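Local coordinates for RNA-dependent RNA Polymerase (Bombyx mori cytoplasmic polyhedrosis virus, PDB 6TZ0), which catalyses RNA-templated RNA synthesis, transcribing the viral double-stranded genome into plus strands and, after core assembly, probably making the complementary minus strands, at residues A[267-271]-A[1041-1045]; A[277-281]-A[1038-1042]; A[260-264]-A[322-328]; A[1031-1037]-A[1056-1061]; A[270-274]-A[533-537]. Numbering follows the deposited sequence.

Interaction 1: A[267-271]-A[1041-1045]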
# COMPACT_ATOMS: atom_id res chain seq x y z
N ALA A 267 -39.89 3.00 14.04
CA ALA A 267 -38.86 3.89 14.53
C ALA A 267 -39.17 5.30 14.05
O ALA A 267 -39.54 5.50 12.89
CB ALA A 267 -37.46 3.47 14.08
N THR A 268 -39.02 6.26 14.95
CA THR A 268 -39.12 7.67 14.60
C THR A 268 -37.70 8.22 14.44
O THR A 268 -36.96 8.39 15.41
CB THR A 268 -39.97 8.42 15.63
OG1 THR A 268 -39.87 9.84 15.43
CG2 THR A 268 -39.67 8.02 17.07
N VAL A 269 -37.32 8.46 13.19
CA VAL A 269 -35.93 8.68 12.79
C VAL A 269 -35.84 10.09 12.23
O VAL A 269 -36.86 10.66 11.82
CB VAL A 269 -35.46 7.62 11.77
CG1 VAL A 269 -35.65 6.25 12.33
CG2 VAL A 269 -36.21 7.76 10.46
N PRO A 270 -34.65 10.70 12.22
CA PRO A 270 -34.51 12.00 11.56
C PRO A 270 -34.47 11.87 10.04
O PRO A 270 -34.27 10.79 9.49
CB PRO A 270 -33.18 12.54 12.11
CG PRO A 270 -32.43 11.35 12.49
CD PRO A 270 -33.44 10.36 12.99
N VAL A 271 -34.67 13.01 9.38
CA VAL A 271 -34.72 13.08 7.92
C VAL A 271 -33.68 14.08 7.45
O VAL A 271 -33.67 15.23 7.90
CB VAL A 271 -36.12 13.48 7.42
CG1 VAL A 271 -36.10 13.73 5.93
CG2 VAL A 271 -37.12 12.40 7.74
N SER A 1041 -34.33 14.61 18.92
CA SER A 1041 -34.70 14.11 20.23
C SER A 1041 -35.25 12.69 20.16
O SER A 1041 -35.33 12.02 21.20
CB SER A 1041 -35.72 15.03 20.86
OG SER A 1041 -36.92 15.06 20.11
N TYR A 1042 -35.64 12.23 18.98
CA TYR A 1042 -36.00 10.85 18.74
C TYR A 1042 -34.85 10.21 17.99
O TYR A 1042 -34.43 10.75 16.96
CB TYR A 1042 -37.26 10.76 17.88
CG TYR A 1042 -38.47 11.51 18.39
CD1 TYR A 1042 -39.30 10.96 19.35
CD2 TYR A 1042 -38.78 12.76 17.88
CE1 TYR A 1042 -40.41 11.65 19.80
CE2 TYR A 1042 -39.88 13.46 18.32
CZ TYR A 1042 -40.69 12.89 19.28
OH TYR A 1042 -41.79 13.59 19.73
N SER A 1043 -34.34 9.08 18.50
CA SER A 1043 -33.33 8.26 17.83
C SER A 1043 -32.05 9.02 17.52
O SER A 1043 -31.86 9.44 16.37
CB SER A 1043 -33.87 7.62 16.55
OG SER A 1043 -34.82 6.62 16.84
N ASN A 1044 -31.26 9.30 18.55
CA ASN A 1044 -30.04 10.10 18.45
C ASN A 1044 -29.09 9.62 17.35
O ASN A 1044 -28.95 8.43 17.10
CB ASN A 1044 -29.30 10.09 19.79
CG ASN A 1044 -29.00 8.70 20.30
OD1 ASN A 1044 -29.44 7.71 19.75
ND2 ASN A 1044 -28.19 8.63 21.35
N LEU A 1045 -28.48 10.58 16.67
CA LEU A 1045 -27.66 10.28 15.51
C LEU A 1045 -26.19 10.08 15.85
O LEU A 1045 -25.35 10.05 14.94
CB LEU A 1045 -27.86 11.37 14.45
CG LEU A 1045 -27.83 12.85 14.80
CD1 LEU A 1045 -26.45 13.42 14.73
CD2 LEU A 1045 -28.73 13.60 13.85
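Segment 1041-1045, an irregular loop, approaches strand 267-271 most closely at two consecutive positions: the CA atoms of Val269 and Ser1043 are 5.7 Å apart, and those of Thr268 and Tyr1042 6.1 Å. At Ser1043 phi/psi of 58/73° place the backbone in the left-handed region, and its CB points at the strand. In this conformation Ser1043 OG donates to Thr268 O over 3.1 Å, the one hydrogen bond between the segments. Strand 266-272 pairs with 278-285 in a two-stranded antiparallel sheet, where Val269 bonds through its backbone to Arg282, so the C-terminal loop here meets a hairpin of the N-terminal region. Beside the bond, Tyr1042 CB lies 3.4 Å from Thr268 O, and Thr268 OG1 is 3.7 Å from Tyr1042 CG, oblique to the ring. The far end of that ring leads away, its OH bonded to Lys1038. Pro270, directed toward the loop, brings CD to 3.8 Å from Ser1043 O and 4.1 Å from Tyr1042 O.

Interaction 2: A[277-281]-A[1038-1042]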
# COMPACT_ATOMS: atom_id res chain seq x y z
N GLU A 277 -28.39 18.71 5.86
CA GLU A 277 -29.19 19.35 6.90
C GLU A 277 -30.26 18.40 7.40
O GLU A 277 -30.85 17.65 6.62
CB GLU A 277 -29.86 20.62 6.40
CG GLU A 277 -28.93 21.78 6.12
CD GLU A 277 -29.66 22.94 5.47
OE1 GLU A 277 -30.85 22.77 5.13
OE2 GLU A 277 -29.06 24.02 5.31
N VAL A 278 -30.53 18.44 8.70
CA VAL A 278 -31.66 17.72 9.28
C VAL A 278 -32.89 18.60 9.13
O VAL A 278 -33.00 19.66 9.75
CB VAL A 278 -31.41 17.37 10.75
CG1 VAL A 278 -32.62 16.70 11.34
CG2 VAL A 278 -30.23 16.46 10.87
N ILE A 279 -33.84 18.15 8.31
CA ILE A 279 -34.99 18.96 7.95
C ILE A 279 -36.28 18.50 8.61
O ILE A 279 -37.24 19.29 8.68
CB ILE A 279 -35.17 19.02 6.42
CG1 ILE A 279 -35.22 17.60 5.85
CG2 ILE A 279 -34.06 19.83 5.81
CD1 ILE A 279 -35.56 17.52 4.40
N GLY A 280 -36.34 17.28 9.10
CA GLY A 280 -37.52 16.84 9.83
C GLY A 280 -37.29 15.48 10.42
O GLY A 280 -36.18 14.96 10.42
N HIS A 281 -38.37 14.90 10.93
CA HIS A 281 -38.37 13.53 11.39
C HIS A 281 -39.66 12.87 10.96
O HIS A 281 -40.72 13.51 10.91
CB HIS A 281 -38.20 13.43 12.91
CG HIS A 281 -39.36 13.96 13.69
ND1 HIS A 281 -39.49 15.30 14.00
CD2 HIS A 281 -40.45 13.35 14.20
CE1 HIS A 281 -40.60 15.48 14.68
NE2 HIS A 281 -41.21 14.32 14.80
N LYS A 1038 -35.65 19.40 17.94
CA LYS A 1038 -36.77 18.50 18.11
C LYS A 1038 -36.69 17.31 17.19
O LYS A 1038 -37.24 16.25 17.50
CB LYS A 1038 -38.07 19.28 17.90
CG LYS A 1038 -39.32 18.66 18.50
CD LYS A 1038 -40.13 17.88 17.50
CE LYS A 1038 -41.44 17.44 18.12
NZ LYS A 1038 -41.23 16.49 19.24
N HIS A 1039 -35.98 17.44 16.06
CA HIS A 1039 -35.90 16.33 15.12
C HIS A 1039 -34.87 15.30 15.52
O HIS A 1039 -34.91 14.18 15.01
CB HIS A 1039 -35.59 16.85 13.71
CG HIS A 1039 -36.54 17.89 13.23
ND1 HIS A 1039 -37.90 17.68 13.15
CD2 HIS A 1039 -36.33 19.13 12.73
CE1 HIS A 1039 -38.49 18.76 12.67
NE2 HIS A 1039 -37.55 19.66 12.41
N THR A 1040 -33.95 15.64 16.42
CA THR A 1040 -32.93 14.73 16.90
C THR A 1040 -33.21 14.21 18.31
O THR A 1040 -32.42 13.43 18.84
CB THR A 1040 -31.56 15.41 16.88
OG1 THR A 1040 -31.57 16.53 17.77
CG2 THR A 1040 -31.24 15.89 15.49
N SER A 1041 -34.33 14.61 18.92
CA SER A 1041 -34.70 14.11 20.23
C SER A 1041 -35.25 12.69 20.16
O SER A 1041 -35.33 12.02 21.20
CB SER A 1041 -35.72 15.03 20.86
OG SER A 1041 -36.92 15.06 20.11
N TYR A 1042 -35.64 12.23 18.98
CA TYR A 1042 -36.00 10.85 18.74
C TYR A 1042 -34.85 10.21 17.99
O TYR A 1042 -34.43 10.75 16.96
CB TYR A 1042 -37.26 10.76 17.88
CG TYR A 1042 -38.47 11.51 18.39
CD1 TYR A 1042 -39.30 10.96 19.35
CD2 TYR A 1042 -38.78 12.76 17.88
CE1 TYR A 1042 -40.41 11.65 19.80
CE2 TYR A 1042 -39.88 13.46 18.32
CZ TYR A 1042 -40.69 12.89 19.28
OH TYR A 1042 -41.79 13.59 19.73
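This is a surface contact built on an aromatic cluster, in which a turn-rich loop of the C-terminal region meets the second strand of the N-terminal hairpin 266-272/278-285. His281, His1039 and Tyr1042 form the cluster. The CA atoms of His281 and His1039 are 5.3 Å apart, and the two imidazoles meet rim to rim, with centroids 5.2 Å apart and planes at 47°. Their hydrogen bond joins His281 ND1 to His1039 ND1 at 3.0 Å and a near-linear 167°. Tyr1042 lies obliquely beside His281, the centroids 5.1 Å apart and the planes at 35°.

Ile279 and Gly280 both face Val271 as a classic beta bulge, and Gly280 presents its backbone to the loop: its CA sits 3.5 Å from the centroid of the His1039 ring, 12° off the normal, a CH-pi contact. Two residues earlier, Val278 CG1 packs 3.8 Å from His1039 CB. Lys1038 runs alongside, its CD 3.7 Å from His281 CE1, while Lys1038 NZ donates to Tyr1042 OH at 3.0 Å. Ser1041 OG closes on Lys1038 O at 2.9 Å within the turn.

The histidine bond needs a proton on exactly one of the two ND1 atoms, so the two imidazoles must differ there; with both or neither protonated at ND1 it could not form.

Interaction 3: A[260-264]-A[322-328]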
# COMPACT_ATOMS: atom_id res chain seq x y z
N ALA A 260 -33.10 -7.85 15.03
CA ALA A 260 -33.59 -7.09 16.17
C ALA A 260 -34.34 -5.84 15.73
O ALA A 260 -35.44 -5.55 16.24
CB ALA A 260 -32.43 -6.72 17.09
N LEU A 261 -33.79 -5.12 14.76
CA LEU A 261 -34.42 -3.91 14.26
C LEU A 261 -35.67 -4.22 13.44
O LEU A 261 -36.58 -3.40 13.37
CB LEU A 261 -33.41 -3.12 13.43
CG LEU A 261 -33.67 -1.66 13.08
CD1 LEU A 261 -33.64 -0.81 14.34
CD2 LEU A 261 -32.62 -1.22 12.12
N HIS A 262 -35.71 -5.41 12.81
CA HIS A 262 -36.95 -5.90 12.22
C HIS A 262 -38.04 -6.10 13.27
O HIS A 262 -39.17 -5.65 13.10
CB HIS A 262 -36.69 -7.22 11.50
CG HIS A 262 -37.94 -7.93 11.08
ND1 HIS A 262 -38.73 -7.51 10.04
CD2 HIS A 262 -38.53 -9.05 11.57
CE1 HIS A 262 -39.76 -8.33 9.90
NE2 HIS A 262 -39.66 -9.27 10.82
N ASN A 263 -37.70 -6.76 14.38
CA ASN A 263 -38.71 -7.00 15.42
C ASN A 263 -39.07 -5.76 16.22
O ASN A 263 -40.05 -5.80 16.96
CB ASN A 263 -38.25 -8.11 16.37
CG ASN A 263 -38.41 -9.49 15.77
OD1 ASN A 263 -39.40 -9.78 15.11
ND2 ASN A 263 -37.43 -10.35 16.01
N VAL A 264 -38.30 -4.67 16.11
CA VAL A 264 -38.72 -3.40 16.72
C VAL A 264 -40.02 -2.90 16.09
O VAL A 264 -40.96 -2.52 16.79
CB VAL A 264 -37.59 -2.35 16.62
CG1 VAL A 264 -38.11 -0.97 16.96
CG2 VAL A 264 -36.51 -2.70 17.59
N SER A 322 -35.72 -5.14 23.14
CA SER A 322 -35.49 -3.88 22.44
C SER A 322 -36.81 -3.34 21.91
O SER A 322 -37.61 -4.10 21.35
CB SER A 322 -34.48 -4.06 21.30
OG SER A 322 -34.98 -4.95 20.32
N LYS A 323 -37.04 -2.05 22.11
CA LYS A 323 -38.27 -1.40 21.70
C LYS A 323 -38.07 -0.19 20.81
O LYS A 323 -38.97 0.14 20.03
CB LYS A 323 -39.09 -0.96 22.92
CG LYS A 323 -39.85 -2.09 23.61
CD LYS A 323 -39.04 -2.72 24.72
CE LYS A 323 -39.87 -3.75 25.46
NZ LYS A 323 -40.21 -4.89 24.57
N THR A 324 -36.94 0.49 20.91
CA THR A 324 -36.61 1.62 20.05
C THR A 324 -35.44 1.24 19.16
O THR A 324 -34.88 0.15 19.26
CB THR A 324 -36.30 2.86 20.88
OG1 THR A 324 -35.17 2.61 21.71
CG2 THR A 324 -37.48 3.21 21.77
N GLN A 325 -35.06 2.16 18.27
CA GLN A 325 -33.84 1.97 17.50
C GLN A 325 -32.61 2.17 18.38
O GLN A 325 -31.57 1.53 18.15
CB GLN A 325 -33.83 2.95 16.32
CG GLN A 325 -32.68 2.77 15.36
CD GLN A 325 -32.67 3.83 14.29
OE1 GLN A 325 -33.52 4.71 14.29
NE2 GLN A 325 -31.69 3.79 13.42
N ASN A 326 -32.72 3.02 19.40
CA ASN A 326 -31.60 3.26 20.30
C ASN A 326 -31.31 2.04 21.16
O ASN A 326 -30.16 1.84 21.56
CB ASN A 326 -31.86 4.47 21.18
CG ASN A 326 -32.03 5.73 20.38
OD1 ASN A 326 -31.48 5.86 19.29
ND2 ASN A 326 -32.75 6.70 20.93
N ASP A 327 -32.32 1.21 21.41
CA ASP A 327 -32.10 -0.03 22.15
C ASP A 327 -31.22 -0.98 21.36
O ASP A 327 -30.27 -1.57 21.90
CB ASP A 327 -33.44 -0.68 22.47
CG ASP A 327 -34.23 0.10 23.48
OD1 ASP A 327 -33.63 0.90 24.21
OD2 ASP A 327 -35.46 -0.11 23.56
N VAL A 328 -31.51 -1.13 20.06
CA VAL A 328 -30.72 -1.98 19.19
C VAL A 328 -29.32 -1.42 19.02
O VAL A 328 -28.35 -2.17 18.99
CB VAL A 328 -31.45 -2.15 17.84
CG1 VAL A 328 -30.70 -3.11 16.93
CG2 VAL A 328 -32.86 -2.61 18.07
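A capping box opens helix 325-339, and the contact packs residues 260-264 of helix 257-264 against this helix start. Thr324 is the N-cap: its OG1 accepts from Asp327 N at 3.2 Å, and Asp327 OD2 in turn accepts from Thr324 N at 3.1 Å and from Lys323 N at 2.9 Å. Across the interface the contact is apolar and van der Waals. Val264 buries the most surface, its CG2 3.7 Å from Val328 CG2 and its CG1 3.4 Å from Lys323 O, at the point where the CA atoms of Val264 and Lys323 come within 5.4 Å. One turn earlier, Ala260 CB touches Val328 CG1 at 4.0 Å, and Leu261 CD1 reaches Gln325 CG at 3.8 Å and Val328 CG2 at 4.2 Å. Val328 thus meets three residues of the other helix. Beyond the pair, Gln325 lies against Ala267 and Val269 of strand 266-272, which follows helix 257-264 directly, and Leu261 against Val728 in a loop.

Interaction 4: A[1031-1037]-A[1056-1061]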
# COMPACT_ATOMS: atom_id res chain seq x y z
N VAL A 1031 -31.79 31.42 25.52
CA VAL A 1031 -31.69 31.45 24.07
C VAL A 1031 -32.67 30.44 23.47
O VAL A 1031 -33.10 29.48 24.12
CB VAL A 1031 -30.25 31.16 23.61
CG1 VAL A 1031 -29.32 32.23 24.12
CG2 VAL A 1031 -29.80 29.81 24.09
N ASP A 1032 -33.02 30.68 22.22
CA ASP A 1032 -33.83 29.72 21.49
C ASP A 1032 -32.96 28.62 20.90
O ASP A 1032 -31.80 28.84 20.52
CB ASP A 1032 -34.65 30.40 20.40
CG ASP A 1032 -33.81 31.28 19.50
OD1 ASP A 1032 -32.62 31.52 19.82
OD2 ASP A 1032 -34.33 31.73 18.46
N LEU A 1033 -33.52 27.43 20.84
CA LEU A 1033 -32.83 26.28 20.27
C LEU A 1033 -33.06 26.25 18.77
O LEU A 1033 -33.99 26.87 18.25
CB LEU A 1033 -33.31 24.99 20.93
CG LEU A 1033 -32.77 24.53 22.30
CD1 LEU A 1033 -33.18 25.42 23.45
CD2 LEU A 1033 -33.25 23.13 22.58
N LEU A 1034 -32.18 25.55 18.06
CA LEU A 1034 -32.38 25.32 16.64
C LEU A 1034 -33.62 24.46 16.42
O LEU A 1034 -33.98 23.66 17.29
CB LEU A 1034 -31.16 24.64 16.01
CG LEU A 1034 -30.01 25.46 15.41
CD1 LEU A 1034 -30.51 26.32 14.28
CD2 LEU A 1034 -29.30 26.30 16.40
N PRO A 1035 -34.30 24.60 15.28
CA PRO A 1035 -35.47 23.75 15.03
C PRO A 1035 -35.15 22.28 14.83
O PRO A 1035 -36.05 21.45 15.01
CB PRO A 1035 -36.09 24.37 13.77
CG PRO A 1035 -35.00 25.16 13.15
CD PRO A 1035 -34.19 25.68 14.29
N HIS A 1036 -33.90 21.91 14.52
CA HIS A 1036 -33.55 20.50 14.49
C HIS A 1036 -33.27 19.91 15.86
O HIS A 1036 -32.88 18.74 15.94
CB HIS A 1036 -32.35 20.24 13.58
CG HIS A 1036 -31.13 21.04 13.91
ND1 HIS A 1036 -30.35 20.79 15.01
CD2 HIS A 1036 -30.52 22.03 13.23
CE1 HIS A 1036 -29.34 21.64 15.03
NE2 HIS A 1036 -29.41 22.39 13.96
N ALA A 1037 -33.44 20.68 16.94
CA ALA A 1037 -33.34 20.10 18.27
C ALA A 1037 -34.49 19.16 18.55
O ALA A 1037 -34.35 18.21 19.33
CB ALA A 1037 -33.30 21.20 19.32
N TRP A 1056 -25.64 16.61 22.03
CA TRP A 1056 -26.97 17.00 21.54
C TRP A 1056 -27.24 18.48 21.75
O TRP A 1056 -27.74 19.16 20.85
CB TRP A 1056 -28.03 16.19 22.27
CG TRP A 1056 -29.42 16.53 21.88
CD1 TRP A 1056 -30.07 16.14 20.76
CD2 TRP A 1056 -30.31 17.40 22.58
NE1 TRP A 1056 -31.33 16.69 20.73
CE2 TRP A 1056 -31.50 17.47 21.84
CE3 TRP A 1056 -30.21 18.13 23.78
CZ2 TRP A 1056 -32.59 18.23 22.25
CZ3 TRP A 1056 -31.29 18.88 24.18
CH2 TRP A 1056 -32.46 18.92 23.42
N PHE A 1057 -26.91 19.00 22.93
CA PHE A 1057 -27.22 20.38 23.24
C PHE A 1057 -26.29 21.33 22.52
O PHE A 1057 -26.69 22.44 22.14
CB PHE A 1057 -27.17 20.59 24.75
CG PHE A 1057 -27.82 21.84 25.23
CD1 PHE A 1057 -29.20 21.95 25.21
CD2 PHE A 1057 -27.08 22.89 25.74
CE1 PHE A 1057 -29.82 23.10 25.66
CE2 PHE A 1057 -27.69 24.03 26.19
CZ PHE A 1057 -29.06 24.13 26.15
N ALA A 1058 -25.05 20.91 22.27
CA ALA A 1058 -24.14 21.70 21.46
C ALA A 1058 -24.60 21.76 20.01
O ALA A 1058 -24.45 22.79 19.35
CB ALA A 1058 -22.72 21.13 21.54
N PHE A 1059 -25.16 20.66 19.51
CA PHE A 1059 -25.74 20.68 18.17
C PHE A 1059 -26.98 21.56 18.12
O PHE A 1059 -27.19 22.30 17.16
CB PHE A 1059 -26.06 19.25 17.74
CG PHE A 1059 -26.38 19.09 16.28
CD1 PHE A 1059 -25.39 19.19 15.32
CD2 PHE A 1059 -27.66 18.75 15.87
CE1 PHE A 1059 -25.68 19.01 13.99
CE2 PHE A 1059 -27.95 18.57 14.53
CZ PHE A 1059 -26.96 18.70 13.60
N ALA A 1060 -27.78 21.52 19.19
CA ALA A 1060 -28.97 22.35 19.29
C ALA A 1060 -28.66 23.83 19.48
O ALA A 1060 -29.54 24.66 19.26
CB ALA A 1060 -29.83 21.86 20.46
N LEU A 1061 -27.46 24.17 19.93
CA LEU A 1061 -27.09 25.57 20.07
C LEU A 1061 -26.32 26.11 18.87
O LEU A 1061 -26.66 27.17 18.35
CB LEU A 1061 -26.25 25.79 21.33
CG LEU A 1061 -26.91 25.70 22.70
CD1 LEU A 1061 -25.84 25.89 23.74
CD2 LEU A 1061 -27.98 26.75 22.85
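Ala1037 CB and Ala1060 CB meet at 3.7 Å in the middle of this contact, where the CA atoms of the same two residues are 5.0 Å apart. Small side chains on both sides permit so close an approach between irregular segment 1031-1037 and helix 1054-1062: a loop folded back onto the helix that follows it, within the C-terminal region. Leu1033 covers one flank, its CD2 4.2 Å from Ala1060 CB and 4.4 Å from Trp1056 CH2; Trp1056 CZ2 in turn is 4.2 Å from Ala1037 CB. Farther out, Val1031 CG2 packs on Leu1061 CD2 at 3.8 Å. On another side the His1036 ring lies obliquely to that of Phe1059, centroids 4.5 Å apart and planes at 44°, with Phe1059 CZ over its face.

The polar edge involves mainly backbone oxygens of the helix. His1036 CE1 comes to 3.1 Å from Phe1059 O, and Leu1034 CD2 to 3.4 Å from Leu1061 O. Outside the two segments, Trp1056 NE1 makes a weak hydrogen bond to Thr1040, and the Trp1056 ring meets Phe1051 edge-to-face. The hydrogen bond linking the segments runs from Leu1034 N to Ala1060 O, 3.0 Å long with an N-H...O angle of 170°.

Interaction 5: A[270-274]-A[533-537]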
# COMPACT_ATOMS: atom_id res chain seq x y z
N PRO A 270 -34.65 10.70 12.22
CA PRO A 270 -34.51 12.00 11.56
C PRO A 270 -34.47 11.87 10.04
O PRO A 270 -34.27 10.79 9.49
CB PRO A 270 -33.18 12.54 12.11
CG PRO A 270 -32.43 11.35 12.49
CD PRO A 270 -33.44 10.36 12.99
N VAL A 271 -34.67 13.01 9.38
CA VAL A 271 -34.72 13.08 7.92
C VAL A 271 -33.68 14.08 7.45
O VAL A 271 -33.67 15.23 7.90
CB VAL A 271 -36.12 13.48 7.42
CG1 VAL A 271 -36.10 13.73 5.93
CG2 VAL A 271 -37.12 12.40 7.74
N TRP A 272 -32.82 13.65 6.53
CA TRP A 272 -31.73 14.47 6.03
C TRP A 272 -32.04 15.02 4.65
O TRP A 272 -32.59 14.33 3.79
CB TRP A 272 -30.44 13.66 5.97
CG TRP A 272 -29.87 13.39 7.31
CD1 TRP A 272 -30.16 12.35 8.13
CD2 TRP A 272 -28.86 14.15 7.98
NE1 TRP A 272 -29.42 12.42 9.27
CE2 TRP A 272 -28.61 13.52 9.20
CE3 TRP A 272 -28.14 15.31 7.65
CZ2 TRP A 272 -27.68 14.01 10.11
CZ3 TRP A 272 -27.22 15.79 8.56
CH2 TRP A 272 -27.00 15.14 9.77
N SER A 273 -31.67 16.28 4.44
CA SER A 273 -31.77 16.95 3.16
C SER A 273 -30.66 16.51 2.22
O SER A 273 -29.76 15.75 2.58
CB SER A 273 -31.71 18.46 3.36
OG SER A 273 -31.62 19.12 2.11
N GLN A 274 -30.73 17.00 0.98
CA GLN A 274 -29.63 16.83 0.05
C GLN A 274 -28.42 17.63 0.50
O GLN A 274 -27.28 17.22 0.28
CB GLN A 274 -30.05 17.31 -1.34
CG GLN A 274 -31.34 16.73 -1.82
CD GLN A 274 -31.78 17.33 -3.13
OE1 GLN A 274 -31.11 18.19 -3.68
NE2 GLN A 274 -32.92 16.89 -3.62
N LEU A 533 -26.46 9.29 4.82
CA LEU A 533 -27.45 10.00 5.62
C LEU A 533 -28.62 10.51 4.78
O LEU A 533 -29.76 10.51 5.25
CB LEU A 533 -26.76 11.14 6.36
CG LEU A 533 -26.29 10.98 7.80
CD1 LEU A 533 -25.49 9.74 8.05
CD2 LEU A 533 -25.38 12.16 8.05
N TYR A 534 -28.36 10.90 3.53
CA TYR A 534 -29.45 11.29 2.65
C TYR A 534 -30.24 10.08 2.17
O TYR A 534 -31.47 10.05 2.29
CB TYR A 534 -28.92 12.08 1.45
CG TYR A 534 -30.01 12.44 0.48
CD1 TYR A 534 -30.97 13.38 0.81
CD2 TYR A 534 -30.09 11.83 -0.76
CE1 TYR A 534 -31.97 13.71 -0.06
CE2 TYR A 534 -31.10 12.15 -1.64
CZ TYR A 534 -32.03 13.09 -1.28
OH TYR A 534 -33.04 13.43 -2.15
N TRP A 535 -29.56 9.07 1.63
CA TRP A 535 -30.27 7.95 1.03
C TRP A 535 -30.85 6.97 2.04
O TRP A 535 -31.55 6.04 1.63
CB TRP A 535 -29.38 7.17 0.07
CG TRP A 535 -29.14 7.86 -1.22
CD1 TRP A 535 -28.01 8.49 -1.61
CD2 TRP A 535 -30.08 8.00 -2.28
NE1 TRP A 535 -28.18 9.02 -2.87
CE2 TRP A 535 -29.45 8.73 -3.30
CE3 TRP A 535 -31.40 7.59 -2.47
CZ2 TRP A 535 -30.08 9.05 -4.49
CZ3 TRP A 535 -32.03 7.90 -3.65
CH2 TRP A 535 -31.37 8.63 -4.65
N THR A 536 -30.60 7.14 3.33
CA THR A 536 -31.25 6.28 4.30
C THR A 536 -32.46 6.96 4.92
O THR A 536 -33.27 6.30 5.57
CB THR A 536 -30.23 5.85 5.37
OG1 THR A 536 -28.97 5.64 4.74
CG2 THR A 536 -30.61 4.50 5.91
N SER A 537 -32.62 8.26 4.69
CA SER A 537 -33.84 9.00 5.01
C SER A 537 -34.91 8.86 3.94
O SER A 537 -35.97 9.48 4.06
CB SER A 537 -33.54 10.48 5.21
OG SER A 537 -32.72 10.70 6.34
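Leu533, on helix 530-535, opens the contact by laying its side chain on an indole: its CD2 is 3.6 Å from the centroid of the six-membered ring of Trp272 and 14° off the normal, a CH-pi contact over the face. Its carbonyl takes part as well, Leu533 O lying 3.3 Å from Trp272 CB. Tyr534 comes next, with its CA 5.2 Å from that of Trp272. The phenol ring spans the chain leaving the strand: CD1 is 3.2 Å from Ser273 O and 3.5 Å from Trp272 O, and CE1 is 3.6 Å from Gln274 CG. Three residues on from Tyr534, Ser537 supplies the polar link. Its OG accepts from Trp272 N at 3.0 Å and 152°, and donates to Leu533 O at 3.2 Å, so one hydroxyl ties the strand backbone to the helix carbonyl. Ser537 CB also lies 4.2 Å from Val271 CG1.

The contact joins the N-terminal hairpin to the polymerase domain. Trp272 touches Val278 on the partner strand and bonds through NE1 to Gly730 O, while Leu533 also packs on Val727 of strand 725-727 and Trp535 turns to strands 672-677 and 682-687.

How the interactions relate
Strand 266-272 is the common element: interactions 1 and 5 share Pro270 and Val271, with centres 11 Å apart, and set the strand against the C-terminal loop and the polymerase domain respectively. Interaction 2 adds its hairpin partner, joined through the probable hydrogen bonds Val271 N to Gly280 O (2.7 Å) and Ile279 N to Val271 O (3.0 Å). The loop carries on from interaction 4 through 2 to 1; Thr1040 OG1 and Trp1056 NE1, 3.0 Å apart, connect 2 and 4. Interaction 3 touches 1 through Val269 CG1 and Gln325 OE1 (3.3 Å). The centres of interactions 3 and 4 are about 26 Å apart. All five lie away from the metal and nucleotide sites of the polymerase.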